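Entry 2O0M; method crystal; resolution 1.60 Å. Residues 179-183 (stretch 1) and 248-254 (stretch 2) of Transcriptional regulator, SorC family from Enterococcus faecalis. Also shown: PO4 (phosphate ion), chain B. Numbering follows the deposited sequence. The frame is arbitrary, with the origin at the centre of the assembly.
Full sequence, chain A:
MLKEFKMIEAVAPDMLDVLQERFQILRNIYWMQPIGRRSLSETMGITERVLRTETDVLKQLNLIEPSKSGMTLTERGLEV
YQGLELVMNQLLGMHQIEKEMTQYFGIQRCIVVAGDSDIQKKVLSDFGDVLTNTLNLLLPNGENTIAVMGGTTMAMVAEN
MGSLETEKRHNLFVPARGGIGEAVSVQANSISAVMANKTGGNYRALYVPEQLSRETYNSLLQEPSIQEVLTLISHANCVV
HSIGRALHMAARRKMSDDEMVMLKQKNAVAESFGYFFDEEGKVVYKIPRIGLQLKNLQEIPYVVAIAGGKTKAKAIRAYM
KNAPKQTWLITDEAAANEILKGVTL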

ATOM      1  N   GLY A 179      -9.464   9.236   4.451  1.00 12.73           N
ATOM      2  CA  GLY A 179      -9.459   9.523   5.890  1.00 12.87           C
ATOM      3  C   GLY A 179      -8.296   8.910   6.633  1.00 13.10           C
ATOM      4  O   GLY A 179      -8.420   8.478   7.775  1.00 14.33           O
ATOM      5  N   ILE A 180      -7.145   8.873   5.973  1.00 12.92           N
ATOM      6  CA  ILE A 180      -5.974   8.215   6.545  1.00 13.00           C
ATOM      7  C   ILE A 180      -5.115   9.144   7.403  1.00 12.99           C
ATOM      8  O   ILE A 180      -4.408   8.679   8.297  1.00 14.04           O
ATOM      9  N   GLY A 181      -5.155  10.444   7.128  1.00 12.64           N
ATOM     10  CA  GLY A 181      -4.448  11.426   7.949  1.00 12.55           C
ATOM     11  C   GLY A 181      -3.051  11.817   7.473  1.00 12.37           C
ATOM     12  O   GLY A 181      -2.308  12.478   8.204  1.00 12.68           O
ATOM     13  N   GLU A 182      -2.680  11.437   6.254  1.00 12.38           N
ATOM     14  CA  GLU A 182      -1.374  11.845   5.730  1.00 12.54           C
ATOM     15  C   GLU A 182      -1.382  13.283   5.213  1.00 13.19           C
ATOM     16  O   GLU A 182      -2.432  13.845   4.926  1.00 14.12           O
ATOM     17  N   ALA A 183      -0.186  13.843   5.080  1.00 13.89           N
ATOM     18  CA  ALA A 183       0.007  15.129   4.401  1.00 14.29           C
ATOM     19  C   ALA A 183      -0.120  14.978   2.885  1.00 14.21           C
ATOM     20  O   ALA A 183       0.043  13.888   2.339  1.00 13.86           O
ATOM     21  N   HIS A 248       5.297   4.942  14.313  1.00 14.11           N
ATOM     22  CA  HIS A 248       5.719   5.997  13.397  1.00 14.69           C
ATOM     23  C   HIS A 248       4.547   6.481  12.540  1.00 14.38           C
ATOM     24  O   HIS A 248       4.361   7.687  12.370  1.00 13.75           O
HETATM   25  N   MSE A 249       3.741   5.545  12.028  1.00 14.00           N
HETATM   26  CA  MSE A 249       2.543   5.892  11.252  1.00 14.39           C
HETATM   27  C   MSE A 249       1.556   6.676  12.085  1.00 13.21           C
HETATM   28  O   MSE A 249       1.020   7.676  11.633  1.00 12.82           O
ATOM     29  N   ALA A 250       1.314   6.221  13.309  1.00 12.56           N
ATOM     30  CA  ALA A 250       0.357   6.880  14.185  1.00 12.56           C
ATOM     31  C   ALA A 250       0.745   8.331  14.476  1.00 12.16           C
ATOM     32  O   ALA A 250      -0.104   9.222  14.480  1.00 12.45           O
ATOM     33  N   ALA A 251       2.032   8.568  14.708  1.00 11.33           N
ATOM     34  CA  ALA A 251       2.523   9.920  14.944  1.00 11.75           C
ATOM     35  C   ALA A 251       2.462  10.780  13.681  1.00 11.52           C
ATOM     36  O   ALA A 251       2.010  11.932  13.721  1.00 11.54           O
ATOM     37  N   ARG A 252       2.918  10.228  12.561  1.00 11.22           N
ATOM     38  CA  ARG A 252       2.953  11.003  11.321  1.00 10.75           C
ATOM     39  C   ARG A 252       1.555  11.446  10.891  1.00 10.51           C
ATOM     40  O   ARG A 252       1.364  12.577  10.409  1.00 10.22           O
ATOM     41  N   ARG A 253       0.604  10.528  11.043  1.00 10.03           N
ATOM     42  CA  ARG A 253      -0.805  10.760  10.688  1.00 10.25           C
ATOM     43  C   ARG A 253      -1.586  11.548  11.735  1.00 10.55           C
ATOM     44  O   ARG A 253      -2.796  11.751  11.591  1.00  9.85           O
ATOM     45  N   LYS A 254      -0.900  11.985  12.786  1.00 11.05           N
ATOM     46  CA  LYS A 254      -1.500  12.819  13.830  1.00 12.11           C
ATOM     47  C   LYS A 254      -2.746  12.165  14.435  1.00 12.01           C
ATOM     48  O   LYS A 254      -3.807  12.801  14.598  1.00 11.56           O
TER

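The contact between the end of the helix in the second stretch and the loop of the first is built round Arg253, Glu182 and, to a lesser extent, Ile180. Glu182 leaves its backbone sideways to the helix, but chi1 and chi2 both in m, with chi3 near 3°, fold the chain so that its carboxylate comes close to two arginines. Buried as it is, the acid has its negative charge offset by salt bridges to Arg252 and Arg253. Arg252 NE donates to Glu182 OE1 at 2.9 Å and Arg252 NH2 to Glu182 OE2 at 3.0 Å, so this guanidinium meets the carboxylate through two nitrogens, edge on. Arg253 NE also donates to Glu182 OE2, at 3.0 Å, although its position is less certain because the model crowds it against the selenomethionine Met249.

Arg253 is m at chi1 and t at chi2 and chi3, an extended chain that starts sideways. Ile180, with m at both chi1 and chi2, lays its CG2 over one face of the guanidinium, 3.4 Å from Arg253 CZ. A branched aliphatic side chain suits this place, covering the flat face while the edge remains free for polar partners. A water joins the same pair of charges, donating to Glu182 OE2 at 2.7 Å and accepting from Arg253 NH2 at 2.9 Å.

Arg252, t, t and p along chi1 to chi3, also holds a phosphate ion: its NH1, not used by the acid, donates to phosphate O4 at 2.8 Å, and its NH2 gives a second hydrogen to phosphate O3 at 3.0 Å. The ion probably came from the crystallisation liquor.

Gly181 fits closely because it lacks a side chain; a CB would point toward the helix end and lie 2.8 Å from Arg253 O. Its carbonyl O instead receives a CA-H...O contact from Arg253 CA at 3.4 Å, and a second water donates to both Gly181 O (2.7 Å) and Arg252 O (2.8 Å).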

ATOM      1  CB  ILE A 180      -5.129   7.561   5.428  1.00 12.70           C
ATOM      2  CG1 ILE A 180      -5.918   6.423   4.763  1.00 13.88           C
ATOM      3  CG2 ILE A 180      -3.783   7.056   5.961  1.00 12.71           C
ATOM      4  CD1 ILE A 180      -6.126   5.205   5.626  1.00 14.18           C
ATOM      5  CB  GLU A 182      -0.907  10.941   4.596  1.00 11.82           C
ATOM      6  CG  GLU A 182      -0.693   9.492   4.982  1.00 10.75           C
ATOM      7  CD  GLU A 182       0.548   9.219   5.827  1.00 10.64           C
ATOM      8  OE1 GLU A 182       1.291  10.138   6.217  1.00 10.46           O
ATOM      9  OE2 GLU A 182       0.775   8.033   6.093  1.00 10.21           O
ATOM     10  CB  ALA A 183       1.351  15.714   4.760  1.00 14.51           C
ATOM     11  CB  HIS A 248       6.861   5.492  12.507  1.00 15.85           C
ATOM     12  CG  HIS A 248       7.625   6.583  11.819  1.00 18.52           C
ATOM     13  ND1 HIS A 248       7.414   6.923  10.501  1.00 21.00           N
ATOM     14  CD2 HIS A 248       8.617   7.391  12.262  1.00 20.58           C
ATOM     15  CE1 HIS A 248       8.227   7.909  10.167  1.00 20.32           C
ATOM     16  NE2 HIS A 248       8.972   8.209  11.216  1.00 21.94           N
HETATM   17  CB  MSE A 249       1.805   4.646  10.711  1.00 15.21           C
HETATM   18  CG  MSE A 249       2.488   3.876   9.624  1.00 17.53           C
HETATM   19 SE   MSE A 249       2.863   4.882   7.995  1.00 25.61          SE
HETATM   20  CE  MSE A 249       1.690   6.110   8.100  1.00 23.06           C
ATOM     21  CB  ALA A 250       0.196   6.090  15.487  1.00 12.74           C
ATOM     22  CB  ALA A 251       3.945   9.870  15.463  1.00 12.30           C
ATOM     23  CB  ARG A 252       3.607  10.219  10.187  1.00 10.62           C
ATOM     24  CG  ARG A 252       3.856  11.070   8.976  1.00 11.42           C
ATOM     25  CD  ARG A 252       4.710  10.342   7.966  1.00 10.57           C
ATOM     26  NE  ARG A 252       3.942   9.345   7.229  1.00 10.61           N
ATOM     27  CZ  ARG A 252       4.483   8.350   6.532  1.00 10.20           C
ATOM     28  NH1 ARG A 252       5.814   8.182   6.482  1.00 11.06           N
ATOM     29  NH2 ARG A 252       3.698   7.516   5.878  1.00 11.75           N
ATOM     30  CB  ARG A 253      -1.494   9.419  10.435  1.00 10.07           C
ATOM     31  CG  ARG A 253      -0.961   8.695   9.187  1.00  9.83           C
ATOM     32  CD  ARG A 253      -1.534   7.296   9.121  1.00  9.84           C
ATOM     33  NE  ARG A 253      -1.120   6.535   7.938  1.00  8.84           N
ATOM     34  CZ  ARG A 253      -1.531   5.290   7.704  1.00  8.81           C
ATOM     35  NH1 ARG A 253      -2.352   4.700   8.570  1.00 10.63           N
ATOM     36  NH2 ARG A 253      -1.131   4.646   6.612  1.00 11.07           N
ATOM     37  CB  LYS A 254      -1.791  14.228  13.295  1.00 12.53           C
ATOM     38  CG  LYS A 254      -0.556  14.898  12.715  1.00 14.11           C
ATOM     39  CD  LYS A 254      -0.791  16.351  12.344  1.00 15.76           C
ATOM     40  CE  LYS A 254       0.446  16.953  11.693  1.00 18.77           C
ATOM     41  NZ  LYS A 254       1.672  16.865  12.547  1.00 23.07           N
TER
HETATM   42  P   PO4 B 401       6.192   4.697   4.664  1.00 17.36           P
HETATM   43  O1  PO4 B 401       6.658   3.726   5.687  1.00 19.86           O
HETATM   44  O2  PO4 B 401       6.568   4.300   3.286  1.00 17.99           O
HETATM   45  O3  PO4 B 401       4.723   4.929   4.829  1.00 22.36           O
HETATM   46  O4  PO4 B 401       6.803   6.032   4.963  1.00 21.83           O
HETATM   47  O   HOH W   1      -0.079  13.976   8.462  1.00 37.84           O
HETATM   48  O   HOH W   2       0.224   5.954   4.446  1.00 13.21           O